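Phosphodiesterase (Salpingoeca rosetta, PDB 7D7P) belongs to the phosphodiesterase family of the HD-type clan and has an all-helical fold that holds a zinc ion and a magnesium ion. Local coordinates at residues E305-I316 against L345-R356; A40-L51 against V69-H78. All coordinates share one frame; numbering follows the deposited sequence.

Contact 1 (E305-I316 against L345-R356)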
loop_
_atom_site.group_PDB
_atom_site.type_symbol
_atom_site.label_atom_id
_atom_site.label_comp_id
_atom_site.label_asym_id
_atom_site.label_seq_id
_atom_site.Cartn_x
_atom_site.Cartn_y
_atom_site.Cartn_z
ATOM N N GLU A 305 11.826 5.730 17.288
ATOM C CA GLU A 305 12.148 5.131 15.997
ATOM C C GLU A 305 10.978 4.334 15.432
ATOM O O GLU A 305 10.794 4.293 14.210
ATOM C CB GLU A 305 13.382 4.238 16.127
ATOM C CG GLU A 305 13.996 3.821 14.801
ATOM C CD GLU A 305 15.284 3.035 14.976
ATOM O OE1 GLU A 305 15.294 2.071 15.770
ATOM O OE2 GLU A 305 16.290 3.384 14.322
ATOM N N GLU A 306 10.184 3.695 16.295
ATOM C CA GLU A 306 9.041 2.930 15.811
ATOM C C GLU A 306 7.987 3.841 15.194
ATOM O O GLU A 306 7.391 3.504 14.164
ATOM C CB GLU A 306 8.436 2.104 16.947
ATOM C CG GLU A 306 7.256 1.246 16.517
ATOM C CD GLU A 306 6.621 0.500 17.674
ATOM O OE1 GLU A 306 6.943 0.820 18.838
ATOM O OE2 GLU A 306 5.804 -0.408 17.419
ATOM N N SER A 307 7.742 4.999 15.812
ATOM C CA SER A 307 6.812 5.960 15.232
ATOM C C SER A 307 7.334 6.498 13.907
ATOM O O SER A 307 6.556 6.734 12.977
ATOM C CB SER A 307 6.561 7.105 16.213
ATOM O OG SER A 307 5.897 6.644 17.376
ATOM N N LEU A 308 8.650 6.696 13.807
ATOM C CA LEU A 308 9.237 7.182 12.564
ATOM C C LEU A 308 8.994 6.200 11.424
ATOM O O LEU A 308 8.546 6.589 10.338
ATOM C CB LEU A 308 10.734 7.427 12.757
ATOM C CG LEU A 308 11.475 8.055 11.577
ATOM C CD1 LEU A 308 10.943 9.453 11.296
ATOM C CD2 LEU A 308 12.971 8.089 11.848
ATOM N N ALA A 309 9.277 4.916 11.659
ATOM C CA ALA A 309 9.098 3.910 10.617
ATOM C C ALA A 309 7.635 3.781 10.214
ATOM O O ALA A 309 7.318 3.692 9.022
ATOM C CB ALA A 309 9.645 2.563 11.090
ATOM N N LYS A 310 6.728 3.771 11.194
ATOM C CA LYS A 310 5.307 3.650 10.884
ATOM C C LYS A 310 4.813 4.845 10.075
ATOM O O LYS A 310 4.000 4.689 9.157
ATOM C CB LYS A 310 4.501 3.501 12.175
ATOM N N GLY A 311 5.294 6.046 10.401
ATOM C CA GLY A 311 4.890 7.220 9.646
ATOM C C GLY A 311 5.434 7.221 8.229
ATOM O O GLY A 311 4.757 7.661 7.295
ATOM N N GLU A 312 6.660 6.725 8.046
ATOM C CA GLU A 312 7.253 6.686 6.713
ATOM C C GLU A 312 6.550 5.670 5.822
ATOM O O GLU A 312 6.355 5.916 4.625
ATOM C CB GLU A 312 8.744 6.366 6.810
ATOM C CG GLU A 312 9.614 7.556 7.170
ATOM C CD GLU A 312 9.595 8.631 6.103
ATOM O OE1 GLU A 312 9.139 9.753 6.400
ATOM O OE2 GLU A 312 10.034 8.353 4.966
ATOM N N ILE A 313 6.170 4.520 6.383
ATOM C CA ILE A 313 5.472 3.501 5.601
ATOM C C ILE A 313 4.150 4.048 5.077
ATOM O O ILE A 313 3.805 3.869 3.903
ATOM C CB ILE A 313 5.263 2.228 6.440
ATOM C CG1 ILE A 313 6.607 1.581 6.773
ATOM C CG2 ILE A 313 4.365 1.247 5.704
ATOM C CD1 ILE A 313 6.536 0.598 7.917
ATOM N N GLY A 314 3.392 4.726 5.940
ATOM C CA GLY A 314 2.128 5.299 5.502
ATOM C C GLY A 314 2.310 6.433 4.511
ATOM O O GLY A 314 1.563 6.541 3.536
ATOM N N PHE A 315 3.307 7.289 4.744
ATOM C CA PHE A 315 3.544 8.412 3.841
ATOM C C PHE A 315 3.992 7.930 2.467
ATOM O O PHE A 315 3.605 8.505 1.444
ATOM C CB PHE A 315 4.582 9.356 4.449
ATOM C CG PHE A 315 4.843 10.585 3.627
ATOM C CD1 PHE A 315 3.831 11.501 3.384
ATOM C CD2 PHE A 315 6.103 10.830 3.108
ATOM C CE1 PHE A 315 4.071 12.637 2.631
ATOM C CE2 PHE A 315 6.350 11.967 2.355
ATOM C CZ PHE A 315 5.332 12.869 2.114
ATOM N N ILE A 316 4.796 6.869 2.422
ATOM C CA ILE A 316 5.253 6.340 1.142
ATOM C C ILE A 316 4.127 5.589 0.438
ATOM O O ILE A 316 3.930 5.735 -0.773
ATOM C CB ILE A 316 6.492 5.452 1.354
ATOM C CG1 ILE A 316 7.705 6.310 1.721
ATOM C CG2 ILE A 316 6.774 4.616 0.117
ATOM C CD1 ILE A 316 8.888 5.513 2.220
ATOM N N LEU A 345 11.034 1.731 1.304
ATOM C CA LEU A 345 9.823 1.191 1.912
ATOM C C LEU A 345 10.083 -0.169 2.550
ATOM O O LEU A 345 9.608 -0.444 3.659
ATOM C CB LEU A 345 8.713 1.089 0.865
ATOM C CG LEU A 345 7.378 0.520 1.346
ATOM C CD1 LEU A 345 6.810 1.360 2.483
ATOM C CD2 LEU A 345 6.392 0.433 0.191
ATOM N N ALA A 346 10.840 -1.031 1.866
ATOM C CA ALA A 346 11.179 -2.331 2.434
ATOM C C ALA A 346 12.046 -2.191 3.678
ATOM O O ALA A 346 11.941 -3.004 4.603
ATOM C CB ALA A 346 11.887 -3.194 1.389
ATOM N N GLU A 347 12.902 -1.168 3.721
ATOM C CA GLU A 347 13.744 -0.963 4.895
ATOM C C GLU A 347 12.921 -0.497 6.090
ATOM O O GLU A 347 13.097 -1.001 7.206
ATOM C CB GLU A 347 14.851 0.042 4.577
ATOM C CG GLU A 347 16.097 -0.127 5.426
ATOM C CD GLU A 347 16.961 -1.283 4.963
ATOM O OE1 GLU A 347 17.482 -1.223 3.827
ATOM O OE2 GLU A 347 17.115 -2.254 5.733
ATOM N N TRP A 348 12.015 0.462 5.878
ATOM C CA TRP A 348 11.175 0.934 6.976
ATOM C C TRP A 348 10.292 -0.186 7.515
ATOM O O TRP A 348 10.050 -0.268 8.726
ATOM C CB TRP A 348 10.319 2.115 6.516
ATOM C CG TRP A 348 11.087 3.394 6.298
ATOM C CD1 TRP A 348 11.255 4.058 5.117
ATOM C CD2 TRP A 348 11.780 4.162 7.292
ATOM N NE1 TRP A 348 12.011 5.191 5.313
ATOM C CE2 TRP A 348 12.344 5.277 6.639
ATOM C CE3 TRP A 348 11.979 4.015 8.668
ATOM C CZ2 TRP A 348 13.094 6.239 7.315
ATOM C CZ3 TRP A 348 12.721 4.973 9.338
ATOM C CH2 TRP A 348 13.270 6.070 8.660
ATOM N N LYS A 349 9.804 -1.061 6.631
ATOM C CA LYS A 349 8.969 -2.174 7.071
ATOM C C LYS A 349 9.762 -3.187 7.886
ATOM O O LYS A 349 9.210 -3.817 8.794
ATOM C CB LYS A 349 8.314 -2.849 5.865
ATOM C CG LYS A 349 7.235 -2.005 5.200
ATOM C CD LYS A 349 6.648 -2.702 3.985
ATOM C CE LYS A 349 5.923 -3.980 4.372
ATOM N NZ LYS A 349 5.325 -4.653 3.189
ATOM N N ALA A 350 11.051 -3.361 7.580
ATOM C CA ALA A 350 11.887 -4.232 8.399
ATOM C C ALA A 350 12.068 -3.662 9.801
ATOM O O ALA A 350 12.077 -4.410 10.786
ATOM C CB ALA A 350 13.242 -4.446 7.726
ATOM N N ILE A 351 12.210 -2.339 9.910
ATOM C CA ILE A 351 12.339 -1.707 11.220
ATOM C C ILE A 351 11.036 -1.823 12.001
ATOM O O ILE A 351 11.041 -2.129 13.201
ATOM C CB ILE A 351 12.773 -0.238 11.062
ATOM C CG1 ILE A 351 14.144 -0.161 10.389
ATOM C CG2 ILE A 351 12.786 0.470 12.414
ATOM C CD1 ILE A 351 14.560 1.243 10.015
ATOM N N ALA A 352 9.902 -1.578 11.339
ATOM C CA ALA A 352 8.614 -1.665 12.018
ATOM C C ALA A 352 8.313 -3.095 12.454
ATOM O O ALA A 352 7.733 -3.315 13.525
ATOM C CB ALA A 352 7.505 -1.135 11.111
ATOM N N GLU A 353 8.706 -4.080 11.641
ATOM C CA GLU A 353 8.470 -5.475 12.000
ATOM C C GLU A 353 9.280 -5.876 13.227
ATOM O O GLU A 353 8.805 -6.653 14.063
ATOM C CB GLU A 353 8.798 -6.387 10.818
ATOM N N SER A 354 10.502 -5.356 13.352
ATOM C CA SER A 354 11.320 -5.669 14.520
ATOM C C SER A 354 10.691 -5.124 15.797
ATOM O O SER A 354 10.637 -5.822 16.818
ATOM C CB SER A 354 12.733 -5.116 14.335
ATOM O OG SER A 354 13.432 -5.079 15.568
ATOM N N TYR A 355 10.206 -3.880 15.759
ATOM C CA TYR A 355 9.580 -3.294 16.941
ATOM C C TYR A 355 8.257 -3.975 17.267
ATOM O O TYR A 355 7.946 -4.209 18.440
ATOM C CB TYR A 355 9.375 -1.793 16.741
ATOM C CG TYR A 355 10.612 -0.970 17.011
ATOM C CD1 TYR A 355 10.994 -0.658 18.310
ATOM C CD2 TYR A 355 11.399 -0.506 15.968
ATOM C CE1 TYR A 355 12.124 0.093 18.560
ATOM C CE2 TYR A 355 12.532 0.246 16.207
ATOM C CZ TYR A 355 12.890 0.542 17.505
ATOM O OH TYR A 355 14.018 1.290 17.751
ATOM N N ARG A 356 7.463 -4.301 16.244
ATOM C CA ARG A 356 6.206 -5.006 16.482
ATOM C C ARG A 356 6.457 -6.401 17.039
ATOM O O ARG A 356 5.704 -6.874 17.901
ATOM C CB ARG A 356 5.397 -5.086 15.188
ATOM C CG ARG A 356 3.933 -5.438 15.392
ATOM C CD ARG A 356 3.211 -5.608 14.064
ATOM N NE ARG A 356 3.457 -4.487 13.161
ATOM C CZ ARG A 356 2.663 -3.426 13.050
ATOM N NH1 ARG A 356 2.969 -2.454 12.199
ATOM N NH2 ARG A 356 1.563 -3.336 13.786
HETATM O O HOH W 1 5.867 -1.690 14.206
#
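Trp348 packs against Ala309 and Glu312 where two helices of the all-helical phosphodiesterase fold cross with their N-to-C directions 139° apart, broadly antiparallel. The packing is knobs-into-holes. The Trp348 ring sits among Leu308, Ala309, Glu312 and Ile313. CB of Glu312 stands almost on the normal of its five-membered ring, 3.6 Å from the centroid, a CH-pi contact. Glu312 CG also lies over the face, 3.6 Å from Trp348 CE2; a bend at chi2 then tilts the carboxylate to the ring. Trp348 NE1 is hydrogen-bonded to Asn271 of helix 268-291, a weak partner of Glu312 OE2 too, and Phe268 meets the indole edge-to-face. Ile313 is the return knob, set among Leu345, Trp348, Lys349 and Ala352. Its CG1 is anti to the carbonyl carbon (chi1 -66°), and CD1 ends 3.8 Å from CB of Ala352. Tyr355 closes the other end. One face of its ring carries CB of Glu306, 4.1 Å from the centroid. The Glu306 carboxylate runs on past Tyr355 CB, nearly parallel to the ring. The carboxylate of Glu305 is turned 70° from the ring and meets it at the edge, where Tyr355 OH donates a very short hydrogen bond to Glu305 OE1, 2.5 Å.

Contact 2 (A40-L51 against V69-H78); sequences AMDAEKLAASSL and VCVRVFQELH
The guanidinium of Arg72 has CB of Leu51 over one face, 3.6 Å above the plane, and Ser50 OG and the Glu76 carboxylate at its edge. The imidazole of His78 has the carbonyl oxygen of Glu76 over one face and a water at its edge. The contact joins an N-terminal segment, with its short helix 43-47, to the end of helix 63-76, which closes in a Schellman motif at His78. Within that helix Arg72 grips Glu76 side-on. NE and NH2 both donate to Glu76 OE1, and the salt bridge from NH2 is 2.8 Å long. Together the two bonds, both in the guanidinium plane, probably fix the rotation of the group. Arg72 NH2 also donates to Ser50 OG across the contact, 3.2 Å away and only 4° out of the guanidinium plane. The other carboxylate oxygen takes a different partner. Ser49 OG donates to the syn lone pair of Glu76 OE2 at 2.9 Å. With OG anti to the backbone N (chi1 158°), Ser49 also accepts from Leu51 N, an ST turn. A water donates to both Glu76 OE2 and Leu46 O.

Beside this polar group lies an apolar strip. The two methyls of Leu51 divide: CD1 meets CG1 of Val69, and CD2 meets CG2 of Val73 at 3.8 Å. Tyr120 of helix 109-126 backs both Leu51 and Val73. Leu46 and Leu77 cross at about a right angle, and CE of Met41 reaches CD2 of Leu77. At the far end Asp42 is the N-cap of helix 43-47, through a weak bond from Lys45 N. A water there accepts from Asp42 N, and its bond to His78 NE2 is weak. Leu46 CD2 lies close to the backbone, 3.2 Å from the carbonyl oxygen of Glu76.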
loop_
_atom_site.group_PDB
_atom_site.type_symbol
_atom_site.label_atom_id
_atom_site.label_comp_id
_atom_site.label_asym_id
_atom_site.label_seq_id
_atom_site.Cartn_x
_atom_site.Cartn_y
_atom_site.Cartn_z
ATOM N N ALA A 40 18.763 26.212 -23.751
ATOM C CA ALA A 40 20.003 25.678 -24.311
ATOM C C ALA A 40 20.557 24.634 -23.348
ATOM O O ALA A 40 21.367 24.932 -22.469
ATOM C CB ALA A 40 21.005 26.798 -24.564
ATOM N N MET A 41 20.109 23.391 -23.514
ATOM C CA MET A 41 20.559 22.289 -22.678
ATOM C C MET A 41 20.719 21.035 -23.522
ATOM O O MET A 41 19.874 20.736 -24.370
ATOM C CB MET A 41 19.578 21.998 -21.532
ATOM C CG MET A 41 19.274 23.177 -20.626
ATOM S SD MET A 41 17.671 23.022 -19.808
ATOM C CE MET A 41 17.914 21.542 -18.829
ATOM N N ASP A 42 21.808 20.309 -23.285
ATOM C CA ASP A 42 21.979 18.946 -23.779
ATOM C C ASP A 42 22.136 18.047 -22.561
ATOM O O ASP A 42 23.150 18.119 -21.857
ATOM C CB ASP A 42 23.178 18.823 -24.715
ATOM C CG ASP A 42 23.344 17.415 -25.255
ATOM O OD1 ASP A 42 22.470 16.971 -26.032
ATOM O OD2 ASP A 42 24.339 16.751 -24.898
ATOM N N ALA A 43 21.130 17.199 -22.325
ATOM C CA ALA A 43 21.060 16.437 -21.083
ATOM C C ALA A 43 22.273 15.538 -20.884
ATOM O O ALA A 43 22.706 15.329 -19.745
ATOM C CB ALA A 43 19.778 15.604 -21.055
ATOM N N GLU A 44 22.835 14.999 -21.968
ATOM C CA GLU A 44 23.891 14.002 -21.821
ATOM C C GLU A 44 25.208 14.643 -21.411
ATOM O O GLU A 44 25.975 14.057 -20.637
ATOM C CB GLU A 44 24.042 13.209 -23.115
ATOM C CG GLU A 44 22.769 12.490 -23.511
ATOM C CD GLU A 44 23.022 11.298 -24.403
ATOM O OE1 GLU A 44 24.201 10.941 -24.615
ATOM O OE2 GLU A 44 22.032 10.698 -24.875
ATOM N N LYS A 45 25.492 15.842 -21.922
ATOM C CA LYS A 45 26.641 16.593 -21.431
ATOM C C LYS A 45 26.466 16.951 -19.962
ATOM O O LYS A 45 27.409 16.836 -19.170
ATOM C CB LYS A 45 26.843 17.851 -22.274
ATOM N N LEU A 46 25.257 17.373 -19.578
ATOM C CA LEU A 46 24.993 17.721 -18.184
ATOM C C LEU A 46 25.104 16.503 -17.276
ATOM O O LEU A 46 25.664 16.590 -16.176
ATOM C CB LEU A 46 23.607 18.357 -18.062
ATOM C CG LEU A 46 23.421 19.718 -18.736
ATOM C CD1 LEU A 46 21.944 20.059 -18.897
ATOM C CD2 LEU A 46 24.139 20.795 -17.946
ATOM N N ALA A 47 24.581 15.358 -17.721
ATOM C CA ALA A 47 24.586 14.156 -16.895
ATOM C C ALA A 47 25.984 13.579 -16.704
ATOM O O ALA A 47 26.178 12.749 -15.810
ATOM C CB ALA A 47 23.666 13.098 -17.505
ATOM N N ALA A 48 26.954 13.992 -17.519
ATOM C CA ALA A 48 28.318 13.499 -17.381
ATOM C C ALA A 48 29.115 14.245 -16.320
ATOM O O ALA A 48 30.213 13.800 -15.967
ATOM C CB ALA A 48 29.046 13.587 -18.725
ATOM N N SER A 49 28.596 15.356 -15.805
ATOM C CA SER A 49 29.306 16.139 -14.804
ATOM C C SER A 49 29.254 15.460 -13.442
ATOM O O SER A 49 28.298 14.753 -13.111
ATOM C CB SER A 49 28.706 17.543 -14.707
ATOM O OG SER A 49 28.994 18.142 -13.454
ATOM N N SER A 50 30.301 15.690 -12.643
ATOM C CA SER A 50 30.327 15.168 -11.280
ATOM C C SER A 50 29.215 15.756 -10.419
ATOM O O SER A 50 28.914 15.209 -9.353
ATOM C CB SER A 50 31.686 15.444 -10.635
ATOM O OG SER A 50 31.943 16.837 -10.559
ATOM N N LEU A 51 28.609 16.863 -10.856
ATOM C CA LEU A 51 27.456 17.426 -10.166
ATOM C C LEU A 51 26.216 16.551 -10.302
ATOM O O LEU A 51 25.327 16.620 -9.447
ATOM C CB LEU A 51 27.168 18.830 -10.708
ATOM C CG LEU A 51 26.072 19.667 -10.043
ATOM C CD1 LEU A 51 26.497 20.097 -8.649
ATOM C CD2 LEU A 51 25.730 20.878 -10.901
ATOM N N VAL A 69 27.953 24.298 -4.813
ATOM C CA VAL A 69 26.926 23.513 -5.496
ATOM C C VAL A 69 25.910 24.429 -6.164
ATOM O O VAL A 69 25.536 24.224 -7.326
ATOM C CB VAL A 69 26.247 22.542 -4.512
ATOM C CG1 VAL A 69 25.029 21.903 -5.159
ATOM C CG2 VAL A 69 27.228 21.476 -4.053
ATOM N N CYS A 70 25.446 25.454 -5.443
ATOM C CA CYS A 70 24.455 26.366 -6.002
ATOM C C CYS A 70 25.011 27.110 -7.209
ATOM O O CYS A 70 24.333 27.243 -8.234
ATOM C CB CYS A 70 23.989 27.354 -4.931
ATOM S SG CYS A 70 23.160 26.589 -3.514
ATOM N N VAL A 71 26.251 27.591 -7.109
ATOM C CA VAL A 71 26.868 28.301 -8.226
ATOM C C VAL A 71 27.082 27.361 -9.405
ATOM O O VAL A 71 26.879 27.740 -10.565
ATOM C CB VAL A 71 28.186 28.956 -7.773
ATOM C CG1 VAL A 71 28.919 29.560 -8.964
ATOM C CG2 VAL A 71 27.918 30.008 -6.709
ATOM N N ARG A 72 27.494 26.119 -9.132
ATOM C CA ARG A 72 27.739 25.166 -10.210
ATOM C C ARG A 72 26.456 24.826 -10.957
ATOM O O ARG A 72 26.480 24.630 -12.178
ATOM C CB ARG A 72 28.384 23.895 -9.659
ATOM C CG ARG A 72 29.892 23.970 -9.535
ATOM C CD ARG A 72 30.488 22.602 -9.229
ATOM N NE ARG A 72 30.364 21.669 -10.349
ATOM C CZ ARG A 72 30.757 20.399 -10.309
ATOM N NH1 ARG A 72 31.294 19.901 -9.204
ATOM N NH2 ARG A 72 30.609 19.622 -11.373
ATOM N N VAL A 73 25.329 24.733 -10.245
ATOM C CA VAL A 73 24.055 24.474 -10.911
ATOM C C VAL A 73 23.740 25.594 -11.895
ATOM O O VAL A 73 23.391 25.345 -13.056
ATOM C CB VAL A 73 22.928 24.299 -9.877
ATOM C CG1 VAL A 73 21.570 24.311 -10.572
ATOM C CG2 VAL A 73 23.115 23.010 -9.092
ATOM N N PHE A 74 23.867 26.847 -11.444
ATOM C CA PHE A 74 23.636 27.988 -12.324
ATOM C C PHE A 74 24.632 28.013 -13.479
ATOM O O PHE A 74 24.265 28.310 -14.621
ATOM C CB PHE A 74 23.725 29.292 -11.527
ATOM C CG PHE A 74 22.467 29.647 -10.787
ATOM C CD1 PHE A 74 22.104 28.960 -9.640
ATOM C CD2 PHE A 74 21.657 30.681 -11.229
ATOM C CE1 PHE A 74 20.954 29.291 -8.951
ATOM C CE2 PHE A 74 20.505 31.016 -10.548
ATOM C CZ PHE A 74 20.151 30.319 -9.406
ATOM N N GLN A 75 25.902 27.710 -13.199
ATOM C CA GLN A 75 26.928 27.786 -14.234
ATOM C C GLN A 75 26.747 26.689 -15.278
ATOM O O GLN A 75 26.759 26.959 -16.484
ATOM C CB GLN A 75 28.318 27.705 -13.604
ATOM N N GLU A 76 26.570 25.442 -14.832
ATOM C CA GLU A 76 26.543 24.327 -15.774
ATOM C C GLU A 76 25.261 24.299 -16.601
ATOM O O GLU A 76 25.264 23.776 -17.721
ATOM C CB GLU A 76 26.739 23.009 -15.027
ATOM C CG GLU A 76 28.118 22.896 -14.386
ATOM C CD GLU A 76 28.466 21.482 -13.966
ATOM O OE1 GLU A 76 29.511 21.305 -13.308
ATOM O OE2 GLU A 76 27.699 20.552 -14.292
ATOM N N LEU A 77 24.165 24.853 -16.082
ATOM C CA LEU A 77 22.933 24.970 -16.855
ATOM C C LEU A 77 22.937 26.166 -17.798
ATOM O O LEU A 77 21.941 26.381 -18.497
ATOM C CB LEU A 77 21.724 25.055 -15.919
ATOM C CG LEU A 77 21.384 23.758 -15.185
ATOM C CD1 LEU A 77 20.264 23.980 -14.180
ATOM C CD2 LEU A 77 21.012 22.669 -16.185
ATOM N N HIS A 78 24.021 26.944 -17.819
ATOM C CA HIS A 78 24.267 28.051 -18.740
ATOM C C HIS A 78 23.370 29.260 -18.498
ATOM O O HIS A 78 23.324 30.162 -19.345
ATOM C CB HIS A 78 24.137 27.610 -20.205
ATOM C CG HIS A 78 24.958 26.406 -20.549
ATOM N ND1 HIS A 78 26.337 26.418 -20.540
ATOM C CD2 HIS A 78 24.595 25.152 -20.912
ATOM C CE1 HIS A 78 26.788 25.224 -20.879
ATOM N NE2 HIS A 78 25.752 24.437 -21.111
HETATM O O HOH W 2 24.344 21.441 -21.945
HETATM O O HOH W 3 25.509 19.372 -15.141
#

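In the fold
The two contacts share no helix and do not touch; their centres are 36 Å apart and their nearest atoms about 22 Å. Both are partly buried and lie away from the centre of the chain. Contact 1 pairs the long helices 305-330 and 336-359 near the C-terminus. Its middle is mostly apolar and leans on helix 268-291, with carboxylates and a tyrosine at one end. Contact 2 comes first in the chain. It sets a mostly loop segment against helix 63-76, and helices 109-126 and 133-145 lie beneath. Its chemistry is more polar, with serines, a salt bridge and waters, while contact 1 relies more on interlocking side chains.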